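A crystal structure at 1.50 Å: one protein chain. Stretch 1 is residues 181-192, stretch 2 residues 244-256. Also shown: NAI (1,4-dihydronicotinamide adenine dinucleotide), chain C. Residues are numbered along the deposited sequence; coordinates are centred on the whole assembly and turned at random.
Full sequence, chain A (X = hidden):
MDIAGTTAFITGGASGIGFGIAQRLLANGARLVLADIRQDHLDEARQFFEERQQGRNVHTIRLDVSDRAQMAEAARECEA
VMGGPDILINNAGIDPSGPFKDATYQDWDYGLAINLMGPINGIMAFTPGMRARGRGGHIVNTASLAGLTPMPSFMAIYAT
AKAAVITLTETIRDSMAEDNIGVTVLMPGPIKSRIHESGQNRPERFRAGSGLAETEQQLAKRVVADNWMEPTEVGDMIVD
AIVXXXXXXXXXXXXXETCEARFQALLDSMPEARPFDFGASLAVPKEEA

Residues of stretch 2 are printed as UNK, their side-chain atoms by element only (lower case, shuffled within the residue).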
ATOM      1  N   ILE A 181      -6.340 -10.139  20.685  1.00 11.95           N
ATOM      2  CA  ILE A 181      -6.367 -10.610  19.313  1.00 11.61           C
ATOM      3  C   ILE A 181      -4.951 -10.511  18.768  1.00 13.62           C
ATOM      4  O   ILE A 181      -4.377  -9.416  18.658  1.00 13.11           O
ATOM      5  CB  ILE A 181      -7.325  -9.769  18.460  1.00 12.27           C
ATOM      6  CG1 ILE A 181      -8.765  -9.882  18.985  1.00 14.23           C
ATOM      7  CG2 ILE A 181      -7.254 -10.193  16.982  1.00 12.18           C
ATOM      8  CD1 ILE A 181      -9.698  -8.825  18.416  1.00 14.35           C
ATOM      9  N   GLY A 182      -4.372 -11.650  18.418  1.00 11.68           N
ATOM     10  CA  GLY A 182      -3.066 -11.669  17.781  1.00 10.81           C
ATOM     11  C   GLY A 182      -3.130 -11.490  16.287  1.00 11.66           C
ATOM     12  O   GLY A 182      -4.196 -11.661  15.687  1.00 10.95           O
ATOM     13  N   VAL A 183      -2.011 -11.118  15.679  1.00 11.15           N
ATOM     14  CA  VAL A 183      -1.952 -10.963  14.228  1.00  9.93           C
ATOM     15  C   VAL A 183      -0.714 -11.608  13.627  1.00 10.23           C
ATOM     16  O   VAL A 183       0.329 -11.709  14.265  1.00 10.79           O
ATOM     17  CB  VAL A 183      -2.023  -9.479  13.775  1.00 10.94           C
ATOM     18  CG1 VAL A 183      -3.244  -8.789  14.384  1.00 11.86           C
ATOM     19  CG2 VAL A 183      -0.762  -8.711  14.145  1.00 10.31           C
ATOM     20  N   THR A 184      -0.870 -12.061  12.384  1.00  9.73           N
ATOM     21  CA  THR A 184       0.196 -12.702  11.623  1.00  9.06           C
ATOM     22  C   THR A 184       0.105 -12.231  10.186  1.00  8.22           C
ATOM     23  O   THR A 184      -0.979 -12.168   9.624  1.00  9.34           O
ATOM     24  CB  THR A 184       0.024 -14.228  11.605  1.00 10.71           C
ATOM     25  OG1 THR A 184       0.085 -14.742  12.942  1.00 10.66           O
ATOM     26  CG2 THR A 184       1.087 -14.903  10.753  1.00 10.59           C
ATOM     27  N   VAL A 185       1.239 -11.907   9.584  1.00  9.88           N
ATOM     28  CA  VAL A 185       1.289 -11.745   8.139  1.00  8.70           C
ATOM     29  C   VAL A 185       2.057 -12.922   7.553  1.00  8.92           C
ATOM     30  O   VAL A 185       3.189 -13.231   7.969  1.00 10.44           O
ATOM     31  CB  VAL A 185       1.865 -10.384   7.681  1.00 10.04           C
ATOM     32  CG1 VAL A 185       3.263 -10.145   8.216  1.00 11.23           C
ATOM     33  CG2 VAL A 185       1.839 -10.296   6.163  1.00 11.26           C
ATOM     34  N   LEU A 186       1.381 -13.609   6.633  1.00 10.43           N
ATOM     35  CA  LEU A 186       1.941 -14.724   5.891  1.00  9.86           C
ATOM     36  C   LEU A 186       2.532 -14.227   4.589  1.00  9.21           C
ATOM     37  O   LEU A 186       1.869 -13.516   3.833  1.00 10.41           O
ATOM     38  CB  LEU A 186       0.812 -15.725   5.631  1.00 11.08           C
ATOM     39  CG  LEU A 186       1.108 -16.873   4.675  1.00  9.98           C
ATOM     40  CD1 LEU A 186       2.232 -17.761   5.148  1.00 11.94           C
ATOM     41  CD2 LEU A 186      -0.176 -17.678   4.453  1.00 11.32           C
ATOM     42  N   MET A 187       3.787 -14.586   4.352  1.00 10.13           N
ATOM     43  CA  MET A 187       4.536 -14.169   3.179  1.00 11.52           C
ATOM     44  C   MET A 187       5.004 -15.392   2.414  1.00 11.55           C
ATOM     45  O   MET A 187       6.063 -15.955   2.711  1.00 12.45           O
ATOM     46  CB  MET A 187       5.712 -13.282   3.607  1.00 10.70           C
ATOM     47  CG  MET A 187       5.227 -11.988   4.227  1.00  9.11           C
ATOM     48  SD  MET A 187       6.521 -11.077   5.107  1.00 13.17           S
ATOM     49  CE  MET A 187       6.769 -12.131   6.508  1.00 13.56           C
ATOM     50  N   PRO A 188       4.165 -15.864   1.471  1.00 11.06           N
ATOM     51  CA  PRO A 188       4.596 -17.059   0.764  1.00 11.75           C
ATOM     52  C   PRO A 188       5.546 -16.817  -0.401  1.00 12.45           C
ATOM     53  O   PRO A 188       5.555 -15.753  -1.036  1.00 11.86           O
ATOM     54  CB  PRO A 188       3.281 -17.644   0.217  1.00 12.13           C
ATOM     55  CG  PRO A 188       2.178 -16.982   0.997  1.00 11.61           C
ATOM     56  CD  PRO A 188       2.730 -15.603   1.285  1.00 11.64           C
ATOM     57  N   GLY A 189       6.311 -17.869  -0.683  1.00 13.56           N
ATOM     58  CA  GLY A 189       6.932 -18.113  -1.965  1.00 13.88           C
ATOM     59  C   GLY A 189       5.983 -18.957  -2.800  1.00 16.17           C
ATOM     60  O   GLY A 189       4.781 -18.928  -2.587  1.00 16.38           O
ATOM     61  N   PRO A 190       6.515 -19.710  -3.757  1.00 16.02           N
ATOM     62  CA  PRO A 190       5.640 -20.455  -4.686  1.00 15.82           C
ATOM     63  C   PRO A 190       4.881 -21.623  -4.055  1.00 14.96           C
ATOM     64  O   PRO A 190       5.492 -22.595  -3.606  1.00 15.58           O
ATOM     65  CB  PRO A 190       6.608 -20.951  -5.757  1.00 15.93           C
ATOM     66  CG  PRO A 190       7.866 -20.172  -5.571  1.00 32.08           C
ATOM     67  CD  PRO A 190       7.936 -19.800  -4.127  1.00 20.22           C
ATOM     68  N   ILE A 191       3.551 -21.500  -4.018  1.00 15.96           N
ATOM     69  CA  ILE A 191       2.664 -22.527  -3.482  1.00 14.18           C
ATOM     70  C   ILE A 191       1.736 -22.994  -4.598  1.00 16.69           C
ATOM     71  O   ILE A 191       1.223 -22.179  -5.373  1.00 15.30           O
ATOM     72  CB  ILE A 191       1.785 -21.985  -2.341  1.00 12.88           C
ATOM     73  CG1 ILE A 191       2.588 -21.102  -1.367  1.00 15.03           C
ATOM     74  CG2 ILE A 191       1.049 -23.125  -1.614  1.00 15.09           C
ATOM     75  CD1 ILE A 191       3.727 -21.803  -0.711  1.00 14.92           C
ATOM     76  N   LYS A 192       1.515 -24.300  -4.670  1.00 15.95           N
ATOM     77  CA  LYS A 192       0.542 -24.847  -5.618  1.00 15.78           C
ATOM     78  C   LYS A 192      -0.838 -24.274  -5.337  1.00 15.37           C
ATOM     79  O   LYS A 192      -1.343 -24.367  -4.228  1.00 18.33           O
ATOM     80  CB  LYS A 192       0.466 -26.368  -5.518  1.00 19.23           C
ATOM     81  CG  LYS A 192       1.724 -27.091  -5.906  1.00 19.36           C
ATOM     82  CD  LYS A 192       1.511 -28.604  -5.853  1.00 24.22           C
ATOM     83  CE  LYS A 192       2.790 -29.365  -6.150  1.00 27.16           C
ATOM     84  NZ  LYS A 192       2.649 -30.815  -5.851  1.00 44.16           N
ATOM     85  N   UNK A 244       1.021 -19.834  18.607  1.00 12.13           N
ATOM     86  CA  UNK A 244       2.157 -19.170  19.263  1.00 12.40           C
ATOM     87  C   UNK A 244       2.218 -17.671  19.049  1.00 11.99           C
ATOM     88  O   UNK A 244       3.174 -17.018  19.496  1.00 12.23           O
ATOM     89  c   UNK A 244       3.558 -21.239  19.256  1.00 13.27           C
ATOM     90  c   UNK A 244       3.450 -19.825  18.797  1.00 12.68           C
ATOM     91  n   UNK A 244       3.550 -23.414  19.491  1.00 14.67           N
ATOM     92  c   UNK A 244       3.754 -22.896  20.682  1.00 17.60           C
ATOM     93  n   UNK A 244       3.771 -21.573  20.567  1.00 13.91           N
ATOM     94  c   UNK A 244       3.419 -22.401  18.574  1.00 13.37           C
ATOM     95  N   UNK A 245       1.199 -17.115  18.407  1.00 12.38           N
ATOM     96  CA  UNK A 245       1.104 -15.684  18.164  1.00 13.29           C
ATOM     97  C   UNK A 245       2.344 -15.102  17.493  1.00 14.41           C
ATOM     98  O   UNK A 245       2.977 -14.163  17.990  1.00 13.57           O
ATOM     99  c   UNK A 245       0.340 -13.496  19.156  1.00 12.57           C
ATOM    100  n   UNK A 245       0.512 -12.599  20.133  1.00 15.23           N
ATOM    101  c   UNK A 245       0.797 -14.905  19.445  1.00 11.44           C
ATOM    102  o   UNK A 245      -0.115 -13.196  18.066  1.00 12.94           O
ATOM    103  N   UNK A 246       2.691 -15.678  16.349  1.00 11.03           N
ATOM    104  CA  UNK A 246       3.860 -15.255  15.603  1.00 11.04           C
ATOM    105  C   UNK A 246       3.514 -14.171  14.603  1.00 11.97           C
ATOM    106  O   UNK A 246       2.656 -14.366  13.742  1.00 11.66           O
ATOM    107  c   UNK A 246       4.882 -17.588  15.642  1.00 15.99           C
ATOM    108  c   UNK A 246       4.419 -16.434  14.823  1.00 12.79           C
ATOM    109  c   UNK A 246       5.943 -19.835  15.240  1.00 34.88           C
ATOM    110  c   UNK A 246       5.278 -18.675  14.641  1.00 27.01           C
ATOM    111  n   UNK A 246       6.406 -20.688  14.119  1.00 22.20           N
ATOM    112  N   UNK A 247       4.216 -13.046  14.634  1.00 11.92           N
ATOM    113  CA  UNK A 247       3.893 -11.954  13.729  1.00  9.75           C
ATOM    114  C   UNK A 247       4.175 -12.251  12.251  1.00  9.31           C
ATOM    115  O   UNK A 247       3.379 -11.897  11.379  1.00 10.61           O
ATOM    116  c   UNK A 247       2.972  -9.050  13.217  1.00 15.97           C
ATOM    117  c   UNK A 247       4.635 -10.687  14.150  1.00 11.07           C
ATOM    118  c   UNK A 247       5.294  -8.320  13.887  1.00 13.25           C
ATOM    119  c   UNK A 247       4.452  -9.439  13.303  1.00 12.20           C
ATOM    120  N   UNK A 248       5.310 -12.892  11.995  1.00 12.11           N
ATOM    121  CA  UNK A 248       5.746 -13.148  10.638  1.00 11.68           C
ATOM    122  C   UNK A 248       5.872 -14.624  10.346  1.00 12.76           C
ATOM    123  O   UNK A 248       6.459 -15.380  11.129  1.00 13.98           O
ATOM    124  c   UNK A 248       7.242 -11.051  10.623  1.00 13.61           C
ATOM    125  c   UNK A 248       6.596  -8.802  10.092  1.00 12.35           C
ATOM    126  c   UNK A 248       7.567  -8.330  10.963  1.00 15.11           C
ATOM    127  c   UNK A 248       6.454 -10.149   9.922  1.00 11.36           C
ATOM    128  c   UNK A 248       8.202 -10.545  11.482  1.00 16.68           C
ATOM    129  c   UNK A 248       8.348  -9.207  11.668  1.00 15.27           C
ATOM    130  o   UNK A 248       7.749  -6.977  11.151  1.00 18.11           O
ATOM    131  c   UNK A 248       7.128 -12.535  10.412  1.00 12.07           C
ATOM    132  N   UNK A 249       5.338 -15.027   9.198  1.00 12.91           N
ATOM    133  CA  UNK A 249       5.555 -16.375   8.692  1.00 13.83           C
ATOM    134  C   UNK A 249       5.956 -16.274   7.233  1.00 10.94           C
ATOM    135  O   UNK A 249       5.217 -15.697   6.441  1.00 12.01           O
ATOM    136  c   UNK A 249       3.832 -17.412  10.218  1.00 18.39           C
ATOM    137  c   UNK A 249       4.276 -17.230   8.774  1.00 14.64           C
ATOM    138  c   UNK A 249       4.515 -18.593   8.105  1.00 14.60           C
ATOM    139  N   UNK A 250       7.123 -16.824   6.891  1.00 12.47           N
ATOM    140  CA  UNK A 250       7.563 -16.930   5.501  1.00 12.95           C
ATOM    141  C   UNK A 250       7.692 -18.400   5.163  1.00 13.71           C
ATOM    142  O   UNK A 250       8.172 -19.193   5.959  1.00 15.58           O
ATOM    143  c   UNK A 250       8.913 -16.235   5.264  1.00 16.82           C
ATOM    144  o   UNK A 250       8.825 -14.837   5.551  1.00 17.01           O
ATOM    145  N   UNK A 251       7.273 -18.769   3.966  1.00 14.31           N
ATOM    146  CA  UNK A 251       7.261 -20.186   3.606  1.00 14.49           C
ATOM    147  C   UNK A 251       8.548 -20.675   2.944  1.00 16.07           C
ATOM    148  O   UNK A 251       8.813 -21.886   2.909  1.00 16.86           O
ATOM    149  c   UNK A 251       6.099 -20.506   2.646  1.00 12.85           C
ATOM    150  c   UNK A 251       4.768 -20.088   3.218  1.00 13.78           C
ATOM    151  o   UNK A 251       6.315 -19.836   1.405  1.00 14.06           O
ATOM    152  N   UNK A 252       9.347 -19.746   2.420  1.00 15.59           N
ATOM    153  CA  UNK A 252      10.540 -20.075   1.647  1.00 16.07           C
ATOM    154  C   UNK A 252      11.687 -19.160   2.024  1.00 15.71           C
ATOM    155  O   UNK A 252      11.454 -17.993   2.347  1.00 15.89           O
ATOM    156  n   UNK A 252       8.060 -20.987  -0.262  1.00 16.17           N
ATOM    157  c   UNK A 252       9.728 -21.929  -1.323  1.00 21.93           C
ATOM    158  c   UNK A 252       9.412 -20.924  -0.467  1.00 18.08           C
ATOM    159  c   UNK A 252      10.274 -19.866   0.153  1.00 16.65           C
ATOM    160  c   UNK A 252       7.567 -22.026  -0.945  1.00 16.55           C
ATOM    161  n   UNK A 252       8.556 -22.595  -1.596  1.00 20.53           N
ATOM    162  N   UNK A 253      12.906 -19.679   1.945  1.00 18.12           N
ATOM    163  CA  UNK A 253      14.098 -18.897   2.225  1.00 18.94           C
ATOM    164  C   UNK A 253      14.887 -18.426   1.019  1.00 18.27           C
ATOM    165  O   UNK A 253      15.950 -17.809   1.174  1.00 18.24           O
ATOM    166  N   UNK A 254      14.372 -18.682  -0.182  1.00 18.66           N
ATOM    167  CA  UNK A 254      15.109 -18.434  -1.415  1.00 20.13           C
ATOM    168  C   UNK A 254      15.425 -16.962  -1.683  1.00 19.14           C
ATOM    169  O   UNK A 254      16.285 -16.652  -2.513  1.00 23.09           O
ATOM    170  n   UNK A 254      14.503 -21.321  -3.243  1.00 42.00           N
ATOM    171  c   UNK A 254      14.308 -18.997  -2.599  1.00 23.58           C
ATOM    172  c   UNK A 254      13.936 -20.457  -2.412  1.00 28.28           C
ATOM    173  o   UNK A 254      13.144 -20.808  -1.530  1.00 26.11           O
ATOM    174  N   UNK A 255      14.722 -16.059  -0.996  1.00 17.52           N
ATOM    175  CA  UNK A 255      14.854 -14.632  -1.233  1.00 16.60           C
ATOM    176  C   UNK A 255      15.529 -13.953  -0.042  1.00 15.03           C
ATOM    177  O   UNK A 255      15.486 -12.743   0.098  1.00 17.21           O
ATOM    178  c   UNK A 255      13.481 -14.007  -1.567  1.00 16.40           C
ATOM    179  c   UNK A 255      13.032 -14.488  -2.930  1.00 17.71           C
ATOM    180  n   UNK A 255      12.783 -14.667  -5.154  1.00 24.89           N
ATOM    181  c   UNK A 255      10.875 -17.744  -4.444  1.00 30.08           C
ATOM    182  c   UNK A 255      11.439 -16.784  -5.244  1.00 32.54           C
ATOM    183  c   UNK A 255      10.994 -17.696  -3.046  1.00 28.36           C
ATOM    184  c   UNK A 255      11.689 -16.665  -2.422  1.00 21.48           C
ATOM    185  c   UNK A 255      12.137 -15.751  -4.616  1.00 24.30           C
ATOM    186  c   UNK A 255      12.271 -15.672  -3.216  1.00 20.08           C
ATOM    187  c   UNK A 255      13.329 -13.922  -4.138  1.00 20.05           C
ATOM    188  N   UNK A 256      16.183 -14.743   0.801  1.00 16.80           N
ATOM    189  CA  UNK A 256      16.927 -14.177   1.915  1.00 15.89           C
ATOM    190  C   UNK A 256      17.975 -13.179   1.422  1.00 15.96           C
ATOM    191  O   UNK A 256      18.043 -12.062   1.925  1.00 19.02           O
ATOM    192  n   UNK A 256      18.065 -16.786   5.174  1.00 29.00           N
ATOM    193  n   UNK A 256      17.800 -15.579   7.116  1.00 31.45           N
ATOM    194  c   UNK A 256      18.465 -14.754   3.871  1.00 27.70           C
ATOM    195  c   UNK A 256      17.614 -15.276   2.725  1.00 19.60           C
ATOM    196  n   UNK A 256      16.557 -17.463   6.772  1.00 32.89           N
ATOM    197  c   UNK A 256      19.088 -15.901   4.627  1.00 26.63           C
ATOM    198  c   UNK A 256      17.472 -16.608   6.351  1.00 33.35           C
TER
HETATM  199  PA  NAI C 500      -6.089 -19.307  -5.420  1.00 12.26           P
HETATM  200  O1A NAI C 500      -6.631 -18.576  -6.616  1.00 13.07           O
HETATM  201  O2A NAI C 500      -5.931 -20.809  -5.547  1.00 12.85           O
HETATM  202  O5B NAI C 500      -6.967 -19.003  -4.152  1.00 12.03           O
HETATM  203  C5B NAI C 500      -7.502 -17.724  -3.971  1.00 11.14           C
HETATM  204  C4B NAI C 500      -8.968 -17.833  -3.835  1.00 10.90           C
HETATM  205  O4B NAI C 500      -9.399 -16.469  -3.518  1.00 10.80           O
HETATM  206  C3B NAI C 500      -9.705 -18.288  -5.016  1.00 10.83           C
HETATM  207  O3B NAI C 500     -10.599 -19.380  -4.715  1.00 13.10           O
HETATM  208  C2B NAI C 500     -10.397 -17.109  -5.497  1.00 11.93           C
HETATM  209  O2B NAI C 500     -11.629 -17.393  -6.177  1.00 14.03           O
HETATM  210  C1B NAI C 500     -10.571 -16.264  -4.316  1.00 10.04           C
HETATM  211  N9A NAI C 500     -10.745 -14.868  -4.618  1.00 10.64           N
HETATM  212  C8A NAI C 500     -10.079 -14.104  -5.553  1.00 12.31           C
HETATM  213  N7A NAI C 500     -10.570 -12.857  -5.566  1.00 12.13           N
HETATM  214  C5A NAI C 500     -11.564 -12.765  -4.627  1.00 10.98           C
HETATM  215  C6A NAI C 500     -12.431 -11.768  -4.177  1.00 10.46           C
HETATM  216  N6A NAI C 500     -12.421 -10.508  -4.791  1.00 10.89           N
HETATM  217  N1A NAI C 500     -13.323 -12.036  -3.189  1.00  9.69           N
HETATM  218  C2A NAI C 500     -13.377 -13.271  -2.637  1.00 10.71           C
HETATM  219  N3A NAI C 500     -12.571 -14.267  -3.034  1.00  9.74           N
HETATM  220  C4A NAI C 500     -11.672 -14.047  -4.019  1.00 10.25           C
HETATM  221  O3  NAI C 500      -4.666 -18.645  -5.191  1.00 11.66           O
HETATM  222  PN  NAI C 500      -3.699 -18.624  -3.901  1.00 11.74           P
HETATM  223  O1N NAI C 500      -4.067 -19.684  -2.871  1.00 11.47           O
HETATM  224  O2N NAI C 500      -2.309 -18.771  -4.467  1.00 13.42           O
HETATM  225  O5D NAI C 500      -3.931 -17.153  -3.297  1.00 10.97           O
HETATM  226  C5D NAI C 500      -4.085 -16.922  -1.894  1.00  9.61           C
HETATM  227  C4D NAI C 500      -3.245 -15.768  -1.481  1.00 11.22           C
HETATM  228  O4D NAI C 500      -1.833 -16.193  -1.513  1.00 11.28           O
HETATM  229  C3D NAI C 500      -3.346 -14.594  -2.351  1.00 10.66           C
HETATM  230  O3D NAI C 500      -3.483 -13.413  -1.533  1.00 11.52           O
HETATM  231  C2D NAI C 500      -2.097 -14.555  -3.106  1.00 11.62           C
HETATM  232  O2D NAI C 500      -1.767 -13.216  -3.496  1.00 12.45           O
HETATM  233  C1D NAI C 500      -1.114 -15.089  -2.182  1.00  9.62           C
HETATM  234  N1N NAI C 500       0.104 -15.629  -2.662  1.00 11.56           N
HETATM  235  C2N NAI C 500       0.187 -16.789  -3.395  1.00 11.72           C
HETATM  236  C3N NAI C 500       1.426 -17.260  -3.796  1.00 13.40           C
HETATM  237  C7N NAI C 500       1.546 -18.516  -4.589  1.00 14.73           C
HETATM  238  O7N NAI C 500       2.632 -18.885  -5.085  1.00 15.48           O
HETATM  239  N7N NAI C 500       0.356 -19.359  -4.690  1.00 14.12           N
HETATM  240  C4N NAI C 500       2.596 -16.595  -3.469  1.00 15.07           C
HETATM  241  C5N NAI C 500       2.499 -15.460  -2.685  1.00 14.07           C
HETATM  242  C6N NAI C 500       1.274 -14.995  -2.281  1.00 13.89           C
HETATM  243  O   HOH W   1       0.875 -11.089  16.847  1.00 14.20           O
HETATM  244  O   HOH W   2       8.302 -24.599  -3.500  1.00 39.17           O

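Position 244 has one carbon, then a five-membered ring of three carbons and two nitrogens. It lies out of reach of stretch 1. This is His244.

Position 245 has two carbons, the second carrying an oxygen and a nitrogen. Its phi is positive, just after a helix. The oxygen lies near Gly182 CA, where a side chain would clash with it. The short amide is Asn245. Water 1 donates to Asn245 OD1 (2.6 Å) and to Val183 O (2.7 Å).

Position 246 has four carbons in a row ending in nitrogen. The chain leads away, but the backbone O accepts a hydrogen bond from Thr184 OG1 at 2.7 Å. This is Lys246.

Position 247 has four carbons, forked at the second. One fork tip packs near Val183 CG2. This is Leu247; its CD1 lies 3.9 Å from Val183 CG2.

Position 248 has one carbon and a six-carbon ring bearing an oxygen. Val185 CG1 meets the ring edge. This is Tyr248, with CD1 3.6 Å from Val185 CG1.

Position 249 has three carbons, branched at CB. The branches pack near Leu186 CD1 and Thr184 CG2. This is Val249.

Position 250 has one carbon and one oxygen, and the oxygen lies near Met187 CE. This is Ser250.

Position 251 has a CB carrying one oxygen and one carbon. The oxygen accepts a hydrogen bond from Gly189 N at 2.9 Å. This is Thr251, and that acceptor is OG1.

Position 252 has one carbon and a five-membered ring of three carbons and two nitrogens. Pro190 CD sits over the ring face, 3.8 Å from the ring centroid, in a CH-pi contact. This is His252. Thr251 OG1 and His252 ND1 are hydrogen-bonded at 2.7 Å.

Position 253 has no side-chain atoms. It is Gly253, which opens a type I turn.

Position 254 has two carbons, the second bearing oxygen and nitrogen, and makes no contact: Asn254.

Position 255 has one carbon, then fused rings of eight carbons and one nitrogen. Pro190 CD meets the ring edge. This is Trp255.

Position 256 has three carbons, a nitrogen, and a carbon carrying two nitrogens, out of reach: Arg256.

The contact is a parallel strand pairing. Val185 N to Leu247 O (2.8 Å), Val249 N to Val185 O (3.1 Å) and Met187 N to Val249 O (2.8 Å) form its backbone ladder. Thr251 N to Met187 O (3.3 Å) continues it weakly. Beyond the strands, Thr251 and His252 meet the Gly189-Pro190 loop. Next along, Ile191 N hydrogen-bonds NAI O7N at 3.0 Å.

Stretch 2 (244-256) HNKLYVSTHGNWR
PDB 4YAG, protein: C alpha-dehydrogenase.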